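Local coordinates for cephalosporin acylase (Bacillus halodurans, PDB 2NLZ), which is probably an Ntn hydrolase of the gamma-glutamyltranspeptidase type that cleaves amide bonds, its natural substrate being unestablished, at residues K161-E173 with P181-P193. The protein carries 1 engineered substitution. Sequence-based numbering, arbitrary orientation. Where two conformers were deposited one is given.
Engineered in segment 161-173: Val170 (natural residue Phe).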
loop_
_atom_site.group_PDB
_atom_site.type_symbol
_atom_site.label_atom_id
_atom_site.label_comp_id
_atom_site.label_asym_id
_atom_site.label_seq_id
_atom_site.Cartn_x
_atom_site.Cartn_y
_atom_site.Cartn_z
ATOM N N LYS D 161 -24.057 -11.839 8.180
ATOM C CA LYS D 161 -24.224 -10.394 8.211
ATOM C C LYS D 161 -25.486 -9.950 7.470
ATOM O O LYS D 161 -26.279 -9.172 7.999
ATOM C CB LYS D 161 -23.003 -9.697 7.600
ATOM C CG LYS D 161 -23.054 -8.165 7.679
ATOM C CD LYS D 161 -22.513 -7.484 6.407
ATOM C CE LYS D 161 -20.981 -7.462 6.351
ATOM N NZ LYS D 161 -20.475 -6.755 5.133
ATOM N N TYR D 162 -25.665 -10.445 6.246
ATOM C CA TYR D 162 -26.787 -10.020 5.418
ATOM C C TYR D 162 -28.097 -10.643 5.871
ATOM O O TYR D 162 -29.158 -10.056 5.677
ATOM C CB TYR D 162 -26.542 -10.346 3.951
ATOM C CG TYR D 162 -25.460 -9.525 3.308
ATOM C CD1 TYR D 162 -24.188 -10.055 3.111
ATOM C CD2 TYR D 162 -25.704 -8.214 2.889
ATOM C CE1 TYR D 162 -23.185 -9.307 2.516
ATOM C CE2 TYR D 162 -24.706 -7.450 2.292
ATOM C CZ TYR D 162 -23.449 -8.009 2.111
ATOM O OH TYR D 162 -22.447 -7.275 1.523
ATOM N N TRP D 163 -28.008 -11.831 6.461
ATOM C CA TRP D 163 -29.165 -12.491 7.038
ATOM C C TRP D 163 -29.621 -11.723 8.283
ATOM O O TRP D 163 -30.816 -11.543 8.496
ATOM C CB TRP D 163 -28.813 -13.941 7.389
ATOM C CG TRP D 163 -29.960 -14.921 7.423
ATOM C CD1 TRP D 163 -31.219 -14.716 7.929
ATOM C CD2 TRP D 163 -29.932 -16.275 6.968
ATOM N NE1 TRP D 163 -31.976 -15.857 7.801
ATOM C CE2 TRP D 163 -31.209 -16.827 7.212
ATOM C CE3 TRP D 163 -28.956 -17.074 6.366
ATOM C CZ2 TRP D 163 -31.529 -18.140 6.871
ATOM C CZ3 TRP D 163 -29.273 -18.379 6.038
ATOM C CH2 TRP D 163 -30.546 -18.897 6.287
ATOM N N LYS D 164 -28.667 -11.268 9.095
ATOM C CA LYS D 164 -28.990 -10.478 10.281
ATOM C C LYS D 164 -29.545 -9.129 9.911
ATOM O O LYS D 164 -30.482 -8.668 10.544
ATOM C CB LYS D 164 -27.784 -10.293 11.195
ATOM C CG LYS D 164 -27.681 -11.326 12.300
ATOM C CD LYS D 164 -27.091 -10.702 13.553
ATOM C CE LYS D 164 -28.014 -9.633 14.112
ATOM N NZ LYS D 164 -27.257 -8.635 14.897
ATOM N N ALA D 165 -28.962 -8.507 8.885
ATOM C CA ALA D 165 -29.418 -7.210 8.381
ATOM C C ALA D 165 -30.851 -7.296 7.884
ATOM O O ALA D 165 -31.656 -6.397 8.126
ATOM C CB ALA D 165 -28.503 -6.714 7.271
ATOM N N ALA D 166 -31.158 -8.395 7.201
ATOM C CA ALA D 166 -32.504 -8.646 6.705
ATOM C C ALA D 166 -33.475 -8.894 7.844
ATOM O O ALA D 166 -34.633 -8.531 7.738
ATOM C CB ALA D 166 -32.522 -9.812 5.734
ATOM N N TYR D 167 -33.004 -9.510 8.924
ATOM C CA TYR D 167 -33.841 -9.704 10.106
ATOM C C TYR D 167 -34.084 -8.387 10.858
ATOM O O TYR D 167 -35.237 -8.017 11.094
ATOM C CB TYR D 167 -33.256 -10.768 11.049
ATOM C CG TYR D 167 -34.108 -11.005 12.280
ATOM C CD1 TYR D 167 -33.747 -10.479 13.520
ATOM C CD2 TYR D 167 -35.292 -11.730 12.201
ATOM C CE1 TYR D 167 -34.539 -10.679 14.653
ATOM C CE2 TYR D 167 -36.089 -11.940 13.329
ATOM C CZ TYR D 167 -35.707 -11.412 14.547
ATOM O OH TYR D 167 -36.495 -11.621 15.654
ATOM N N ASP D 168 -32.999 -7.693 11.213
ATOM C CA ASP D 168 -33.041 -6.486 12.059
ATOM C C ASP D 168 -33.861 -5.346 11.470
ATOM O O ASP D 168 -34.588 -4.656 12.197
ATOM C CB ASP D 168 -31.625 -5.976 12.374
ATOM C CG ASP D 168 -30.920 -6.800 13.445
ATOM O OD1 ASP D 168 -31.596 -7.528 14.203
ATOM O OD2 ASP D 168 -29.678 -6.709 13.528
ATOM N N ARG D 169 -33.734 -5.144 10.162
ATOM C CA ARG D 169 -34.486 -4.101 9.475
ATOM C C ARG D 169 -35.965 -4.473 9.380
ATOM O O ARG D 169 -36.859 -3.621 9.446
ATOM C CB ARG D 169 -33.907 -3.859 8.074
ATOM C CG ARG D 169 -34.818 -3.037 7.167
ATOM C CD ARG D 169 -34.051 -2.023 6.335
ATOM N NE ARG D 169 -33.956 -2.416 4.933
ATOM C CZ ARG D 169 -34.905 -2.203 4.028
ATOM N NH1 ARG D 169 -36.042 -1.605 4.364
ATOM N NH2 ARG D 169 -34.720 -2.593 2.778
ATOM N N VAL D 170 -36.201 -5.768 9.269
ATOM C CA VAL D 170 -37.488 -6.285 8.833
ATOM C C VAL D 170 -38.387 -6.793 9.986
ATOM O O VAL D 170 -39.604 -6.916 9.813
ATOM C CB VAL D 170 -37.240 -7.361 7.733
ATOM C CG1 VAL D 170 -38.182 -8.531 7.862
ATOM C CG2 VAL D 170 -37.171 -6.739 6.307
ATOM N N LYS D 171 -37.797 -7.071 11.152
ATOM C CA LYS D 171 -38.569 -7.450 12.344
ATOM C C LYS D 171 -39.535 -6.326 12.721
ATOM O O LYS D 171 -40.627 -6.578 13.240
ATOM C CB LYS D 171 -37.637 -7.791 13.520
ATOM C CG LYS D 171 -38.311 -7.970 14.900
ATOM C CD LYS D 171 -38.898 -9.374 15.115
ATOM C CE LYS D 171 -40.420 -9.394 15.165
ATOM N NZ LYS D 171 -40.941 -10.785 15.268
ATOM N N THR D 172 -39.133 -5.087 12.438
ATOM C CA THR D 172 -39.952 -3.913 12.726
ATOM C C THR D 172 -40.863 -3.514 11.558
ATOM O O THR D 172 -41.979 -3.047 11.778
ATOM C CB THR D 172 -39.081 -2.701 13.129
ATOM O OG1 THR D 172 -38.118 -2.440 12.101
ATOM C CG2 THR D 172 -38.354 -2.964 14.454
ATOM N N GLU D 173 -40.385 -3.703 10.328
ATOM C CA GLU D 173 -41.118 -3.284 9.124
ATOM C C GLU D 173 -42.147 -4.294 8.624
ATOM O O GLU D 173 -43.097 -3.924 7.934
ATOM C CB GLU D 173 -40.149 -2.978 7.985
ATOM C CG GLU D 173 -39.372 -1.691 8.151
ATOM C CD GLU D 173 -38.476 -1.395 6.964
ATOM O OE1 GLU D 173 -38.751 -1.904 5.856
ATOM O OE2 GLU D 173 -37.494 -0.646 7.138
ATOM N N PRO D 181 -44.512 -16.604 7.494
ATOM C CA PRO D 181 -43.768 -17.783 7.062
ATOM C C PRO D 181 -42.291 -17.518 6.780
ATOM O O PRO D 181 -41.481 -18.437 6.894
ATOM C CB PRO D 181 -44.491 -18.202 5.780
ATOM C CG PRO D 181 -45.840 -17.625 5.902
ATOM C CD PRO D 181 -45.603 -16.308 6.549
ATOM N N TRP D 182 -41.955 -16.278 6.428
ATOM C CA TRP D 182 -40.560 -15.863 6.283
ATOM C C TRP D 182 -39.806 -15.983 7.602
ATOM O O TRP D 182 -38.682 -16.485 7.640
ATOM C CB TRP D 182 -40.465 -14.425 5.769
ATOM C CG TRP D 182 -39.062 -14.009 5.406
ATOM C CD1 TRP D 182 -38.505 -14.020 4.160
ATOM C CD2 TRP D 182 -38.041 -13.519 6.295
ATOM N NE1 TRP D 182 -37.207 -13.574 4.215
ATOM C CE2 TRP D 182 -36.895 -13.263 5.511
ATOM C CE3 TRP D 182 -37.985 -13.272 7.674
ATOM C CZ2 TRP D 182 -35.710 -12.773 6.059
ATOM C CZ3 TRP D 182 -36.806 -12.790 8.217
ATOM C CH2 TRP D 182 -35.685 -12.546 7.412
ATOM N N PHE D 183 -40.416 -15.498 8.678
ATOM C CA PHE D 183 -39.828 -15.630 9.999
ATOM C C PHE D 183 -39.784 -17.088 10.450
ATOM O O PHE D 183 -38.862 -17.486 11.147
ATOM C CB PHE D 183 -40.589 -14.782 11.024
ATOM C CG PHE D 183 -40.416 -13.299 10.836
ATOM C CD1 PHE D 183 -39.286 -12.652 11.318
ATOM C CD2 PHE D 183 -41.383 -12.550 10.183
ATOM C CE1 PHE D 183 -39.122 -11.288 11.141
ATOM C CE2 PHE D 183 -41.229 -11.185 10.005
ATOM C CZ PHE D 183 -40.096 -10.553 10.485
ATOM N N ASP D 184 -40.775 -17.883 10.056
ATOM C CA ASP D 184 -40.803 -19.296 10.429
ATOM C C ASP D 184 -39.711 -20.088 9.704
ATOM O O ASP D 184 -39.099 -20.986 10.291
ATOM C CB ASP D 184 -42.181 -19.905 10.151
ATOM C CG ASP D 184 -43.258 -19.358 11.066
ATOM O OD1 ASP D 184 -42.930 -18.816 12.145
ATOM O OD2 ASP D 184 -44.442 -19.478 10.700
ATOM N N THR D 185 -39.471 -19.727 8.442
ATOM C CA THR D 185 -38.500 -20.389 7.576
ATOM C C THR D 185 -37.059 -19.906 7.781
ATOM O O THR D 185 -36.150 -20.719 7.921
ATOM C CB THR D 185 -38.871 -20.182 6.099
ATOM O OG1 THR D 185 -40.200 -20.655 5.879
ATOM C CG2 THR D 185 -37.903 -20.905 5.165
ATOM N N PHE D 186 -36.856 -18.590 7.792
ATOM C CA PHE D 186 -35.503 -18.026 7.777
ATOM C C PHE D 186 -35.014 -17.504 9.124
ATOM O O PHE D 186 -33.827 -17.204 9.283
ATOM C CB PHE D 186 -35.395 -16.928 6.721
ATOM C CG PHE D 186 -35.653 -17.407 5.337
ATOM C CD1 PHE D 186 -34.840 -18.370 4.768
ATOM C CD2 PHE D 186 -36.707 -16.903 4.602
ATOM C CE1 PHE D 186 -35.067 -18.817 3.487
ATOM C CE2 PHE D 186 -36.952 -17.348 3.317
ATOM C CZ PHE D 186 -36.131 -18.306 2.759
ATOM N N ALA D 187 -35.926 -17.385 10.085
ATOM C CA ALA D 187 -35.551 -17.037 11.453
ATOM C C ALA D 187 -36.219 -17.965 12.472
ATOM O O ALA D 187 -37.003 -17.505 13.300
ATOM C CB ALA D 187 -35.905 -15.599 11.736
ATOM N N PRO D 188 -35.898 -19.274 12.427
ATOM C CA PRO D 188 -36.702 -20.221 13.198
ATOM C C PRO D 188 -36.473 -20.140 14.703
ATOM O O PRO D 188 -37.338 -20.549 15.473
ATOM C CB PRO D 188 -36.263 -21.584 12.654
ATOM C CG PRO D 188 -34.910 -21.372 12.137
ATOM C CD PRO D 188 -34.799 -19.944 11.706
ATOM N N LYS D 189 -35.325 -19.605 15.110
ATOM C CA LYS D 189 -35.015 -19.453 16.524
ATOM C C LYS D 189 -35.358 -18.067 17.053
ATOM O O LYS D 189 -34.891 -17.678 18.120
ATOM C CB LYS D 189 -33.539 -19.757 16.796
ATOM C CG LYS D 189 -33.258 -21.171 17.285
ATOM C CD LYS D 189 -32.581 -22.007 16.217
ATOM C CE LYS D 189 -31.897 -23.213 16.833
ATOM N NZ LYS D 189 -30.830 -23.730 15.941
ATOM N N GLY D 190 -36.167 -17.318 16.311
ATOM C CA GLY D 190 -36.562 -15.976 16.735
ATOM C C GLY D 190 -35.465 -14.942 16.545
ATOM O O GLY D 190 -35.506 -13.861 17.134
ATOM N N ARG D 191 -34.477 -15.294 15.727
ATOM C CA ARG D 191 -33.430 -14.385 15.285
ATOM C C ARG D 191 -32.805 -14.960 14.012
ATOM O O ARG D 191 -33.146 -16.067 13.590
ATOM C CB ARG D 191 -32.392 -14.142 16.399
ATOM C CG ARG D 191 -31.177 -15.061 16.439
ATOM C CD ARG D 191 -31.414 -16.327 17.217
ATOM N NE ARG D 191 -30.247 -17.192 17.155
ATOM C CZ ARG D 191 -29.929 -18.115 18.056
ATOM N NH1 ARG D 191 -28.834 -18.835 17.876
ATOM N NH2 ARG D 191 -30.679 -18.318 19.134
ATOM N N ALA D 192 -31.922 -14.197 13.380
ATOM C CA ALA D 192 -31.170 -14.700 12.237
ATOM C C ALA D 192 -30.013 -15.575 12.726
ATOM O O ALA D 192 -29.405 -15.260 13.749
ATOM C CB ALA D 192 -30.656 -13.548 11.396
ATOM N N PRO D 193 -29.704 -16.668 11.995
ATOM C CA PRO D 193 -28.632 -17.619 12.327
ATOM C C PRO D 193 -27.295 -16.958 12.631
ATOM O O PRO D 193 -26.902 -16.028 11.937
ATOM C CB PRO D 193 -28.488 -18.442 11.052
ATOM C CG PRO D 193 -29.802 -18.361 10.395
ATOM C CD PRO D 193 -30.404 -17.045 10.754
#
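Trp163 gives its indole N-H to the backbone carbonyl of Phe186, NE1 to Phe186 O at 2.7 Å. The bond is bent, 133° at the hydrogen, and the acceptor sits 26° out of the ring plane. Pro193 CD lies over one indole face in a CH-pi contact, 3.6 Å from the centroid of the five-membered ring. Tyr167, its CG anti to the backbone N (chi1 -179°), swings its ring across the loop, where Arg191 CA packs on one face, 4.0 Å from the centroid, and Lys171 CB on the opposite face. The Tyr167 side chain crosses Phe183 at about a right angle; Tyr167 CE2 meets Phe183 CE1 at 3.8 Å, near the plane of the Phe183 ring at its edge. Phe183 CZ also rests 3.8 Å from CG1 of the engineered Val170. Between the aromatics, Ala192 CB fits against the helix backbone, 3.5 Å from Trp163 O. Farther out, Trp199 and Phe381 meet the Trp163 ring edge-to-face, and Glu197 holds the Arg191 guanidinium in a salt bridge. Without the indole, as with an alanine here, Phe186 O would probably lose this donor and Pro193 the ring face it rests on. Helix 157-173 thus packs through Trp163 and Tyr167 on both the roughly antiparallel helix 180-186 and the loop that follows it, by aromatic and CH-pi contacts, with the indole N-H tying down the backbone carbonyl of Phe186.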